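Isomerase/lactonizing enzyme (Agrobacterium tumefaciens, PDB 1RVK) is of unknown function but belongs to the enolase superfamily and binds magnesium, so it probably stabilises an enolate formed from a carboxylate substrate, as its relatives do. Local coordinates at residues D236-K244 with A268-C276; D98-W109 with V283-P291. One frame throughout, in Å; residues are numbered along the deposited sequence.

How the interactions relate
Both contacts involve the C-terminal barrel of this enolase-superfamily protein, but they lie in different surroundings, with centres 23 Å apart and nearest atoms about 7 Å apart. Interaction 1 stays within the barrel: it joins helices 240-249 and 263-272, which flank strand 254-256 in the sequence. Interaction 2 reaches across domains, setting helix 98-116 of the N-terminal domain against helix 283-286 and the start of helix 289-301, just beyond strand 278-281. Along the chain, 98-109 comes first, then 236-244, 268-276 and finally 283-291, so interaction 2 brackets interaction 1. One contact packs the barrel's outer helices together; the other seats the N-terminal domain on the barrel.

Interaction 1: residues D236-K244 with A268-C276; sequences DEQSLSSYK and AEWIKAGAC
Leu240 lays its CD1 methyl over one face of the Trp270 indole, 3.4 Å from the centroid of the five-membered ring and only 11° off its normal, a CH-pi contact between consecutive outer helices of the enolase-type TIM barrel. The helix segments 240-244 and 268-272 run 10.8 Å apart at an angle of 38°, a gap that suits a large, flat side chain such as tryptophan. The Leu240 side chain swings out opposite its own backbone N, which carries CD1 to the indole and also presses it on CB of Ala275 at 3.4 Å, tighter than usual for two carbons. The small Ala275 thus shares the indole face with the leucine. At the far end of the indole, CH2 of Trp270 lies over a face of the Tyr243 ring, 3.4 Å from CG, although the two ring planes are inclined by 51° and make neither a stack nor a T-shape. The Tyr243 hydroxyl hydrogen-bonds to the backbone O of Met235, which ties down the OH end of the ring. Glu237 supplies its backbone O at the indole edge, while its carboxylate turns to the backbone N atoms of Glu258 and Ala260; because Glu258 is a magnesium ligand, Glu237 probably helps position the metal site. Gly274, with positive phi, closes helix 263-272 in a Schellman motif and leads the chain into Ala275, whose CA lies 4.0 Å from that of Lys244. The aliphatic part of that lysine, bent at chi3, runs along Ala273, its CE 3.4 Å from Ala273 O.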
loop_
_atom_site.group_PDB
_atom_site.type_symbol
_atom_site.label_atom_id
_atom_site.label_comp_id
_atom_site.label_asym_id
_atom_site.label_seq_id
_atom_site.Cartn_x
_atom_site.Cartn_y
_atom_site.Cartn_z
ATOM N N ASP A 236 -17.634 -5.898 1.857
ATOM C CA ASP A 236 -16.979 -6.666 0.802
ATOM C C ASP A 236 -16.989 -5.847 -0.487
ATOM O O ASP A 236 -18.048 -5.601 -1.072
ATOM C CB ASP A 236 -17.707 -8.004 0.605
ATOM C CG ASP A 236 -16.925 -8.974 -0.264
ATOM O OD1 ASP A 236 -16.989 -10.196 0.001
ATOM O OD2 ASP A 236 -16.255 -8.519 -1.211
ATOM N N GLU A 237 -15.808 -5.424 -0.930
ATOM C CA GLU A 237 -15.697 -4.606 -2.135
ATOM C C GLU A 237 -16.142 -5.266 -3.432
ATOM O O GLU A 237 -16.189 -4.617 -4.475
ATOM C CB GLU A 237 -14.270 -4.082 -2.281
ATOM C CG GLU A 237 -13.955 -2.967 -1.304
ATOM C CD GLU A 237 -12.582 -2.372 -1.521
ATOM O OE1 GLU A 237 -12.279 -1.339 -0.886
ATOM O OE2 GLU A 237 -11.812 -2.936 -2.323
ATOM N N GLN A 238 -16.466 -6.551 -3.376
ATOM C CA GLN A 238 -16.933 -7.238 -4.568
ATOM C C GLN A 238 -18.369 -6.795 -4.851
ATOM O O GLN A 238 -18.897 -7.019 -5.942
ATOM C CB GLN A 238 -16.839 -8.753 -4.370
ATOM C CG GLN A 238 -15.394 -9.245 -4.344
ATOM C CD GLN A 238 -15.254 -10.688 -3.893
ATOM O OE1 GLN A 238 -15.558 -11.027 -2.743
ATOM N NE2 GLN A 238 -14.786 -11.547 -4.793
ATOM N N SER A 239 -18.987 -6.142 -3.868
ATOM C CA SER A 239 -20.356 -5.650 -4.016
ATOM C C SER A 239 -20.394 -4.148 -4.261
ATOM O O SER A 239 -20.544 -3.356 -3.330
ATOM C CB SER A 239 -21.194 -5.980 -2.773
ATOM O OG SER A 239 -22.525 -5.491 -2.913
ATOM N N LEU A 240 -20.260 -3.767 -5.527
ATOM C CA LEU A 240 -20.292 -2.372 -5.935
ATOM C C LEU A 240 -21.589 -1.717 -5.464
ATOM O O LEU A 240 -21.585 -0.586 -4.975
ATOM C CB LEU A 240 -20.205 -2.284 -7.462
ATOM C CG LEU A 240 -20.256 -0.899 -8.106
ATOM C CD1 LEU A 240 -18.968 -0.158 -7.801
ATOM C CD2 LEU A 240 -20.440 -1.041 -9.612
ATOM N N SER A 241 -22.697 -2.438 -5.616
ATOM C CA SER A 241 -24.005 -1.924 -5.223
ATOM C C SER A 241 -24.107 -1.568 -3.749
ATOM O O SER A 241 -24.794 -0.617 -3.387
ATOM C CB SER A 241 -25.108 -2.924 -5.589
ATOM O OG SER A 241 -25.417 -2.845 -6.971
ATOM N N SER A 242 -23.438 -2.337 -2.895
ATOM C CA SER A 242 -23.471 -2.061 -1.468
ATOM C C SER A 242 -22.798 -0.725 -1.176
ATOM O O SER A 242 -23.213 0.003 -0.275
ATOM C CB SER A 242 -22.773 -3.177 -0.694
ATOM O OG SER A 242 -23.534 -4.372 -0.743
ATOM N N TYR A 243 -21.763 -0.400 -1.944
ATOM C CA TYR A 243 -21.061 0.860 -1.744
ATOM C C TYR A 243 -21.857 2.047 -2.270
ATOM O O TYR A 243 -21.800 3.139 -1.703
ATOM C CB TYR A 243 -19.673 0.803 -2.381
ATOM C CG TYR A 243 -18.673 0.133 -1.476
ATOM C CD1 TYR A 243 -18.646 -1.257 -1.333
ATOM C CD2 TYR A 243 -17.808 0.894 -0.689
ATOM C CE1 TYR A 243 -17.783 -1.869 -0.420
ATOM C CE2 TYR A 243 -16.946 0.294 0.223
ATOM C CZ TYR A 243 -16.940 -1.085 0.353
ATOM O OH TYR A 243 -16.097 -1.671 1.268
ATOM N N LYS A 244 -22.602 1.839 -3.351
ATOM C CA LYS A 244 -23.435 2.911 -3.887
ATOM C C LYS A 244 -24.473 3.242 -2.810
ATOM O O LYS A 244 -24.737 4.412 -2.508
ATOM C CB LYS A 244 -24.137 2.449 -5.167
ATOM C CG LYS A 244 -23.183 2.107 -6.299
ATOM C CD LYS A 244 -23.879 1.375 -7.445
ATOM C CE LYS A 244 -24.894 2.257 -8.160
ATOM N NZ LYS A 244 -25.535 1.534 -9.303
ATOM N N ALA A 268 -12.829 2.814 -12.686
ATOM C CA ALA A 268 -13.677 3.708 -13.469
ATOM C C ALA A 268 -15.144 3.405 -13.187
ATOM O O ALA A 268 -15.974 4.312 -13.115
ATOM C CB ALA A 268 -13.386 3.542 -14.958
ATOM N N GLU A 269 -15.466 2.126 -13.022
ATOM C CA GLU A 269 -16.840 1.730 -12.749
ATOM C C GLU A 269 -17.305 2.282 -11.405
ATOM O O GLU A 269 -18.471 2.655 -11.254
ATOM C CB GLU A 269 -16.973 0.207 -12.774
ATOM C CG GLU A 269 -16.465 -0.425 -14.071
ATOM C CD GLU A 269 -17.172 0.097 -15.313
ATOM O OE1 GLU A 269 -16.644 -0.120 -16.423
ATOM O OE2 GLU A 269 -18.255 0.716 -15.191
ATOM N N TRP A 270 -16.398 2.336 -10.431
ATOM C CA TRP A 270 -16.750 2.870 -9.123
ATOM C C TRP A 270 -17.092 4.351 -9.245
ATOM O O TRP A 270 -17.985 4.845 -8.564
ATOM C CB TRP A 270 -15.609 2.653 -8.121
ATOM C CG TRP A 270 -15.645 1.284 -7.498
ATOM C CD1 TRP A 270 -15.607 0.084 -8.150
ATOM C CD2 TRP A 270 -15.786 0.979 -6.106
ATOM N NE1 TRP A 270 -15.722 -0.951 -7.248
ATOM C CE2 TRP A 270 -15.833 -0.428 -5.987
ATOM C CE3 TRP A 270 -15.878 1.758 -4.947
ATOM C CZ2 TRP A 270 -15.970 -1.072 -4.753
ATOM C CZ3 TRP A 270 -16.012 1.117 -3.721
ATOM C CH2 TRP A 270 -16.056 -0.285 -3.636
ATOM N N ILE A 271 -16.400 5.056 -10.134
ATOM C CA ILE A 271 -16.678 6.474 -10.334
ATOM C C ILE A 271 -18.010 6.645 -11.060
ATOM O O ILE A 271 -18.858 7.441 -10.655
ATOM C CB ILE A 271 -15.564 7.158 -11.171
ATOM C CG1 ILE A 271 -14.261 7.192 -10.367
ATOM C CG2 ILE A 271 -15.988 8.573 -11.554
ATOM C CD1 ILE A 271 -13.093 7.811 -11.109
ATOM N N LYS A 272 -18.187 5.876 -12.129
ATOM C CA LYS A 272 -19.396 5.941 -12.940
ATOM C C LYS A 272 -20.666 5.639 -12.149
ATOM O O LYS A 272 -21.709 6.266 -12.369
ATOM C CB LYS A 272 -19.276 4.964 -14.115
ATOM C CG LYS A 272 -20.398 5.055 -15.145
ATOM C CD LYS A 272 -20.467 6.444 -15.759
ATOM C CE LYS A 272 -21.370 6.474 -16.983
ATOM N NZ LYS A 272 -20.774 5.732 -18.129
ATOM N N ALA A 273 -20.577 4.687 -11.225
ATOM C CA ALA A 273 -21.731 4.292 -10.426
ATOM C C ALA A 273 -21.882 5.095 -9.139
ATOM O O ALA A 273 -22.860 4.923 -8.415
ATOM C CB ALA A 273 -21.648 2.808 -10.098
ATOM N N GLY A 274 -20.920 5.969 -8.860
ATOM C CA GLY A 274 -20.973 6.766 -7.647
ATOM C C GLY A 274 -20.875 5.903 -6.405
ATOM O O GLY A 274 -21.574 6.142 -5.417
ATOM N N ALA A 275 -19.997 4.903 -6.445
ATOM C CA ALA A 275 -19.824 3.980 -5.327
ATOM C C ALA A 275 -18.909 4.499 -4.225
ATOM O O ALA A 275 -18.821 3.897 -3.155
ATOM C CB ALA A 275 -19.303 2.644 -5.839
ATOM N N CYS A 276 -18.221 5.604 -4.486
ATOM C CA CYS A 276 -17.325 6.183 -3.492
ATOM C C CYS A 276 -17.223 7.692 -3.678
ATOM O O CYS A 276 -17.583 8.220 -4.732
ATOM C CB CYS A 276 -15.933 5.562 -3.613
ATOM S SG CYS A 276 -15.162 5.805 -5.224
#

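Interaction 2: residues D98-W109 with V283-P291; sequences DRTLAVVDCALW and VNDVGGITP
The Trp109 indole carries CG2 of Ile289 over one face, 3.9 Å from the centroid of the five-membered ring, while Asp105 OD2 and Thr290 OG1 lie near its edge; Arg78 adds a cation-pi contact. In the first turn of helix 98-116, Asn284 ND2 lies over a face of the Arg99 guanidinium, the two planes only 23° apart, and water 3 accepts from both Arg99 NH1 and Asn284 ND2. Between these groups the N-terminal domain of the enolase fold meets its C-terminal barrel. Asp105 is the polar centre of the buried interface. Its CG, anti to the backbone N (chi1 -176°), carries the carboxylate to the start of helix 289-301, where OD2 takes the N-H of Thr290 at 2.9 Å, nearly straight at 173°, from the syn side but tilted out of the carboxylate plane. The negative charge is probably favoured by that helix start. Thr290 suits its place because its hydroxyl both gives and takes: OG1 donates to the syn lone pair of Asp105 OD1 at 2.7 Å and accepts from Trp109 NE1 at 3.2 Å. Ala102 and Gly288 bring the backbones close, with CA atoms 3.7 Å apart. Gly287 and Gly288 have positive phi angles that glycine adopts readily, and having no side chain they let the two backbones meet directly beside Asp105. Beside them Cys106 SG packs against CG1 of Val283. Near the start of helix 98-116, CA of Gly287 makes a C-H...O contact with Asp98 O, 3.4 Å away.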
loop_
_atom_site.group_PDB
_atom_site.type_symbol
_atom_site.label_atom_id
_atom_site.label_comp_id
_atom_site.label_asym_id
_atom_site.label_seq_id
_atom_site.Cartn_x
_atom_site.Cartn_y
_atom_site.Cartn_z
ATOM N N ASP A 98 -2.066 -9.770 -10.292
ATOM C CA ASP A 98 -1.761 -8.343 -10.355
ATOM C C ASP A 98 -0.499 -8.094 -9.538
ATOM O O ASP A 98 0.271 -7.177 -9.832
ATOM C CB ASP A 98 -2.905 -7.494 -9.782
ATOM C CG ASP A 98 -4.167 -7.558 -10.622
ATOM O OD1 ASP A 98 -4.081 -7.916 -11.816
ATOM O OD2 ASP A 98 -5.250 -7.229 -10.086
ATOM N N ARG A 99 -0.292 -8.908 -8.507
ATOM C CA ARG A 99 0.894 -8.775 -7.671
ATOM C C ARG A 99 2.155 -9.038 -8.491
ATOM O O ARG A 99 3.164 -8.358 -8.316
ATOM C CB ARG A 99 0.835 -9.738 -6.478
ATOM C CG ARG A 99 -0.104 -9.293 -5.359
ATOM C CD ARG A 99 0.302 -7.933 -4.798
ATOM N NE ARG A 99 1.546 -7.978 -4.031
ATOM C CZ ARG A 99 1.650 -8.452 -2.793
ATOM N NH1 ARG A 99 2.825 -8.453 -2.177
ATOM N NH2 ARG A 99 0.580 -8.918 -2.163
ATOM N N THR A 100 2.108 -10.024 -9.383
ATOM C CA THR A 100 3.278 -10.313 -10.216
ATOM C C THR A 100 3.496 -9.155 -11.193
ATOM O O THR A 100 4.627 -8.733 -11.433
ATOM C CB THR A 100 3.103 -11.627 -11.014
ATOM O OG1 THR A 100 3.027 -12.730 -10.105
ATOM C CG2 THR A 100 4.283 -11.848 -11.951
ATOM N N LEU A 101 2.409 -8.639 -11.758
ATOM C CA LEU A 101 2.506 -7.517 -12.681
ATOM C C LEU A 101 3.140 -6.310 -11.989
ATOM O O LEU A 101 3.955 -5.599 -12.577
ATOM C CB LEU A 101 1.111 -7.127 -13.188
ATOM C CG LEU A 101 0.498 -7.846 -14.395
ATOM C CD1 LEU A 101 1.138 -7.303 -15.650
ATOM C CD2 LEU A 101 0.674 -9.352 -14.288
ATOM N N ALA A 102 2.761 -6.082 -10.734
ATOM C CA ALA A 102 3.275 -4.945 -9.977
ATOM C C ALA A 102 4.782 -4.976 -9.762
ATOM O O ALA A 102 5.458 -3.962 -9.951
ATOM C CB ALA A 102 2.567 -4.853 -8.627
ATOM N N VAL A 103 5.311 -6.130 -9.369
ATOM C CA VAL A 103 6.744 -6.237 -9.114
ATOM C C VAL A 103 7.552 -6.065 -10.393
ATOM O O VAL A 103 8.593 -5.409 -10.393
ATOM C CB VAL A 103 7.103 -7.590 -8.468
ATOM C CG1 VAL A 103 8.536 -7.541 -7.931
ATOM C CG2 VAL A 103 6.135 -7.898 -7.346
ATOM N N VAL A 104 7.071 -6.651 -11.484
ATOM C CA VAL A 104 7.767 -6.540 -12.759
ATOM C C VAL A 104 7.767 -5.091 -13.247
ATOM O O VAL A 104 8.795 -4.572 -13.682
ATOM C CB VAL A 104 7.111 -7.433 -13.830
ATOM C CG1 VAL A 104 7.784 -7.211 -15.173
ATOM C CG2 VAL A 104 7.221 -8.894 -13.425
ATOM N N ASP A 105 6.609 -4.442 -13.172
ATOM C CA ASP A 105 6.480 -3.053 -13.606
ATOM C C ASP A 105 7.385 -2.164 -12.751
ATOM O O ASP A 105 8.040 -1.259 -13.262
ATOM C CB ASP A 105 5.019 -2.595 -13.474
ATOM C CG ASP A 105 4.790 -1.188 -14.007
ATOM O OD1 ASP A 105 4.907 -0.980 -15.235
ATOM O OD2 ASP A 105 4.490 -0.289 -13.197
ATOM N N CYS A 106 7.429 -2.428 -11.450
ATOM C CA CYS A 106 8.267 -1.628 -10.558
ATOM C C CYS A 106 9.749 -1.793 -10.875
ATOM O O CYS A 106 10.493 -0.816 -10.884
ATOM C CB CYS A 106 7.994 -1.989 -9.097
ATOM S SG CYS A 106 6.449 -1.279 -8.471
ATOM N N ALA A 107 10.176 -3.025 -11.129
ATOM C CA ALA A 107 11.572 -3.285 -11.471
ATOM C C ALA A 107 11.928 -2.567 -12.776
ATOM O O ALA A 107 13.045 -2.076 -12.938
ATOM C CB ALA A 107 11.809 -4.792 -11.617
ATOM N N LEU A 108 10.978 -2.510 -13.706
ATOM C CA LEU A 108 11.213 -1.837 -14.982
ATOM C C LEU A 108 11.378 -0.335 -14.772
ATOM O O LEU A 108 12.206 0.302 -15.422
ATOM C CB LEU A 108 10.060 -2.114 -15.950
ATOM C CG LEU A 108 10.248 -3.136 -17.079
ATOM C CD1 LEU A 108 11.379 -4.103 -16.788
ATOM C CD2 LEU A 108 8.937 -3.862 -17.304
ATOM N N TRP A 109 10.580 0.237 -13.875
ATOM C CA TRP A 109 10.694 1.661 -13.586
ATOM C C TRP A 109 12.023 1.939 -12.885
ATOM O O TRP A 109 12.693 2.932 -13.177
ATOM C CB TRP A 109 9.547 2.131 -12.690
ATOM C CG TRP A 109 8.325 2.562 -13.438
ATOM C CD1 TRP A 109 7.149 1.877 -13.561
ATOM C CD2 TRP A 109 8.151 3.792 -14.150
ATOM N NE1 TRP A 109 6.251 2.607 -14.306
ATOM C CE2 TRP A 109 6.841 3.787 -14.678
ATOM C CE3 TRP A 109 8.975 4.898 -14.393
ATOM C CZ2 TRP A 109 6.334 4.851 -15.436
ATOM C CZ3 TRP A 109 8.472 5.955 -15.145
ATOM C CH2 TRP A 109 7.163 5.922 -15.657
ATOM N N VAL A 283 -0.089 0.506 -5.826
ATOM C CA VAL A 283 0.755 -0.203 -6.780
ATOM C C VAL A 283 0.502 -1.707 -6.760
ATOM O O VAL A 283 0.364 -2.333 -7.815
ATOM C CB VAL A 283 2.246 0.081 -6.514
ATOM C CG1 VAL A 283 3.114 -0.799 -7.397
ATOM C CG2 VAL A 283 2.536 1.551 -6.793
ATOM N N ASN A 284 0.426 -2.294 -5.570
ATOM C CA ASN A 284 0.180 -3.730 -5.480
ATOM C C ASN A 284 -1.248 -4.109 -5.840
ATOM O O ASN A 284 -1.509 -5.231 -6.279
ATOM C CB ASN A 284 0.489 -4.252 -4.073
ATOM C CG ASN A 284 1.962 -4.488 -3.856
ATOM O OD1 ASN A 284 2.746 -4.454 -4.802
ATOM N ND2 ASN A 284 2.348 -4.745 -2.611
ATOM N N ASP A 285 -2.170 -3.171 -5.661
ATOM C CA ASP A 285 -3.570 -3.440 -5.933
ATOM C C ASP A 285 -3.988 -3.374 -7.394
ATOM O O ASP A 285 -4.905 -4.087 -7.805
ATOM C CB ASP A 285 -4.439 -2.488 -5.113
ATOM C CG ASP A 285 -4.145 -2.577 -3.632
ATOM O OD1 ASP A 285 -4.383 -3.652 -3.035
ATOM O OD2 ASP A 285 -3.664 -1.575 -3.069
ATOM N N VAL A 286 -3.329 -2.535 -8.183
ATOM C CA VAL A 286 -3.710 -2.416 -9.587
ATOM C C VAL A 286 -2.674 -2.924 -10.576
ATOM O O VAL A 286 -2.826 -2.746 -11.785
ATOM C CB VAL A 286 -4.086 -0.963 -9.941
ATOM C CG1 VAL A 286 -5.216 -0.491 -9.029
ATOM C CG2 VAL A 286 -2.872 -0.057 -9.816
ATOM N N GLY A 287 -1.618 -3.552 -10.067
ATOM C CA GLY A 287 -0.616 -4.113 -10.956
ATOM C C GLY A 287 0.592 -3.286 -11.336
ATOM O O GLY A 287 1.159 -3.493 -12.408
ATOM N N GLY A 288 0.993 -2.346 -10.486
ATOM C CA GLY A 288 2.173 -1.560 -10.798
ATOM C C GLY A 288 2.027 -0.051 -10.784
ATOM O O GLY A 288 0.934 0.493 -10.606
ATOM N N ILE A 289 3.158 0.622 -10.961
ATOM C CA ILE A 289 3.201 2.075 -10.992
ATOM C C ILE A 289 2.468 2.584 -12.230
ATOM O O ILE A 289 1.725 3.556 -12.161
ATOM C CB ILE A 289 4.673 2.569 -11.000
ATOM C CG1 ILE A 289 5.301 2.308 -9.630
ATOM C CG2 ILE A 289 4.744 4.055 -11.330
ATOM C CD1 ILE A 289 6.804 2.531 -9.592
ATOM N N THR A 290 2.660 1.913 -13.362
ATOM C CA THR A 290 2.005 2.333 -14.598
ATOM C C THR A 290 0.479 2.420 -14.437
ATOM O O THR A 290 -0.108 3.474 -14.673
ATOM C CB THR A 290 2.388 1.398 -15.757
ATOM O OG1 THR A 290 3.818 1.383 -15.889
ATOM C CG2 THR A 290 1.775 1.884 -17.068
ATOM N N PRO A 291 -0.183 1.324 -14.026
ATOM C CA PRO A 291 -1.640 1.420 -13.867
ATOM C C PRO A 291 -2.059 2.312 -12.694
ATOM O O PRO A 291 -3.153 2.874 -12.696
ATOM C CB PRO A 291 -2.072 -0.040 -13.695
ATOM C CG PRO A 291 -0.853 -0.693 -13.101
ATOM C CD PRO A 291 0.266 -0.074 -13.898
HETATM O O HOH W 1 -5.519 -7.243 -7.535
HETATM O O HOH W 2 -6.890 -4.584 -9.580
HETATM O O HOH W 3 5.159 -6.150 -2.524
#